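Long-range contact in carbonic anhydrase (Trichomonas vaginalis, PDB 6Y04), which probably catalyses the reversible hydration of carbon dioxide to hydrogencarbonate and a proton, as a zinc-dependent beta-class carbonic anhydrase: residues A63-I67 against N143-S147. Sequence-based numbering, arbitrary orientation.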
ATOM      1  N   ALA A  63      -3.252  -0.675  -6.039  1.00 19.31           N
ATOM      2  CA  ALA A  63      -3.457  -1.189  -7.384  1.00 20.88           C
ATOM      3  C   ALA A  63      -2.901  -0.203  -8.407  1.00 21.98           C
ATOM      4  O   ALA A  63      -3.453   0.876  -8.590  1.00 22.93           O
ATOM      5  CB  ALA A  63      -4.927  -1.451  -7.609  1.00 20.16           C
ATOM      6  N   GLY A  64      -1.787  -0.573  -9.049  1.00 24.05           N
ATOM      7  CA  GLY A  64      -1.225   0.214 -10.135  1.00 25.34           C
ATOM      8  C   GLY A  64      -0.249   1.294  -9.670  1.00 26.77           C
ATOM      9  O   GLY A  64       0.286   2.032 -10.497  1.00 28.09           O
ATOM     10  N   ASN A  65      -0.024   1.384  -8.351  1.00 27.60           N
ATOM     11  CA  ASN A  65       1.003   2.235  -7.756  1.00 28.73           C
ATOM     12  C   ASN A  65       1.024   3.632  -8.388  1.00 28.98           C
ATOM     13  O   ASN A  65       2.092   4.156  -8.715  1.00 27.79           O
ATOM     14  CB  ASN A  65       2.393   1.589  -7.840  1.00 28.99           C
ATOM     15  CG  ASN A  65       2.756   1.142  -9.241  1.00 28.88           C
ATOM     16  OD1 ASN A  65       2.414   0.032  -9.650  1.00 30.15           O
ATOM     17  ND2 ASN A  65       3.429   2.002  -9.988  1.00 27.19           N
ATOM     18  N   GLY A  66      -0.162   4.231  -8.544  1.00 28.12           N
ATOM     19  CA  GLY A  66      -0.293   5.455  -9.315  1.00 28.31           C
ATOM     20  C   GLY A  66      -0.499   6.683  -8.435  1.00 29.31           C
ATOM     21  O   GLY A  66      -1.228   6.640  -7.442  1.00 28.98           O
ATOM     22  N   ILE A  67       0.187   7.768  -8.807  1.00 28.81           N
ATOM     23  CA  ILE A  67      -0.132   9.100  -8.325  1.00 27.99           C
ATOM     24  C   ILE A  67      -0.500   9.929  -9.549  1.00 27.79           C
ATOM     25  O   ILE A  67       0.353  10.229 -10.378  1.00 28.00           O
ATOM     26  CB  ILE A  67       1.051   9.724  -7.550  1.00 27.25           C
ATOM     27  CG1 ILE A  67       1.516   8.842  -6.388  1.00 26.24           C
ATOM     28  CG2 ILE A  67       0.729  11.139  -7.097  1.00 26.46           C
ATOM     29  CD1 ILE A  67       2.524   7.784  -6.791  1.00 25.58           C
ATOM     30  N   ASN A 143       2.752   5.143 -16.713  1.00 26.83           N
ATOM     31  CA  ASN A 143       2.237   5.375 -15.373  1.00 26.48           C
ATOM     32  C   ASN A 143       3.382   5.700 -14.416  1.00 24.98           C
ATOM     33  O   ASN A 143       3.232   6.558 -13.547  1.00 24.46           O
ATOM     34  CB  ASN A 143       1.373   4.216 -14.855  1.00 27.25           C
ATOM     35  CG  ASN A 143       0.901   4.433 -13.429  1.00 29.53           C
ATOM     36  OD1 ASN A 143       0.044   5.286 -13.173  1.00 29.99           O
ATOM     37  ND2 ASN A 143       1.470   3.693 -12.485  1.00 29.86           N
ATOM     38  N   ILE A 144       4.516   5.006 -14.575  1.00 23.71           N
ATOM     39  CA  ILE A 144       5.683   5.266 -13.748  1.00 23.85           C
ATOM     40  C   ILE A 144       6.156   6.698 -13.997  1.00 23.83           C
ATOM     41  O   ILE A 144       6.321   7.469 -13.054  1.00 23.67           O
ATOM     42  CB  ILE A 144       6.810   4.244 -13.994  1.00 23.72           C
ATOM     43  CG1 ILE A 144       6.456   2.850 -13.473  1.00 23.79           C
ATOM     44  CG2 ILE A 144       8.121   4.735 -13.387  1.00 23.87           C
ATOM     45  CD1 ILE A 144       7.209   1.728 -14.172  1.00 23.35           C
ATOM     46  N   LYS A 145       6.355   7.037 -15.276  1.00 24.08           N
ATOM     47  CA  LYS A 145       6.852   8.345 -15.675  1.00 24.12           C
ATOM     48  C   LYS A 145       5.926   9.443 -15.152  1.00 24.22           C
ATOM     49  O   LYS A 145       6.393  10.452 -14.632  1.00 24.70           O
ATOM     50  CB  LYS A 145       7.016   8.405 -17.198  1.00 23.84           C
ATOM     51  CG  LYS A 145       8.332   7.851 -17.731  1.00 23.49           C
ATOM     52  CD  LYS A 145       8.320   7.488 -19.208  1.00 24.05           C
ATOM     53  CE  LYS A 145       9.711   7.232 -19.750  1.00 24.86           C
ATOM     54  NZ  LYS A 145       9.698   6.537 -21.061  1.00 26.47           N
ATOM     55  N   ASN A 146       4.613   9.224 -15.280  1.00 25.19           N
ATOM     56  CA  ASN A 146       3.590  10.193 -14.902  1.00 24.72           C
ATOM     57  C   ASN A 146       3.494  10.301 -13.377  1.00 22.91           C
ATOM     58  O   ASN A 146       3.283  11.385 -12.834  1.00 21.76           O
ATOM     59  CB  ASN A 146       2.256   9.853 -15.573  1.00 27.54           C
ATOM     60  CG  ASN A 146       1.231  10.969 -15.486  1.00 30.94           C
ATOM     61  OD1 ASN A 146       1.161  11.816 -16.373  1.00 33.69           O
ATOM     62  ND2 ASN A 146       0.432  10.984 -14.429  1.00 32.00           N
ATOM     63  N   SER A 147       3.656   9.169 -12.689  1.00 20.99           N
ATOM     64  CA  SER A 147       3.582   9.139 -11.240  1.00 20.10           C
ATOM     65  C   SER A 147       4.766   9.886 -10.643  1.00 20.17           C
ATOM     66  O   SER A 147       4.595  10.674  -9.718  1.00 19.71           O
ATOM     67  CB  SER A 147       3.510   7.730 -10.734  1.00 19.08           C
ATOM     68  OG  SER A 147       2.208   7.222 -10.920  1.00 18.02           O
TER
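With chi1 at -77°, the hydroxyl of Ser147 lies beside its backbone N and faces Ile67 of the loop, while CG of Asn143, anti to the backbone N (chi1 177°), places ND2 at Gly64 O. Ile67 N donates to Ser147 OG at 3.0 Å, and the 168° angle at the hydrogen marks a nearly straight bond. Ser147 OG in turn donates to Asn143 O, one turn back, at 2.9 Å, and thereby bridges loop amide and helix backbone. That carbonyl also takes the helical bond from Ser147 N, the two donors arriving from opposite faces of its plane. Residues 63-67 follow strand 57-61 of the beta-carbonic anhydrase sheet and pass the zinc site, the nearest atom of Gly64 about 4 Å from the zinc ion; helix 140-152 flanks them. Nearer the zinc, Asn143 ND2 meets Gly64 O at 2.8 Å, but this bond is strongly bent and weak. The Asn65 and Asn143 amides are steeply inclined to each other, their ND2 atoms 3.6 Å apart without bonding. Beyond the serine bridge, Ser147 CA offers a CA-H...O contact to Ile67 O (3.5 Å), and Ile67 CD1 sits 4.1 Å from Ser147 CB. The isoleucine also packs on Ile75 and Val76.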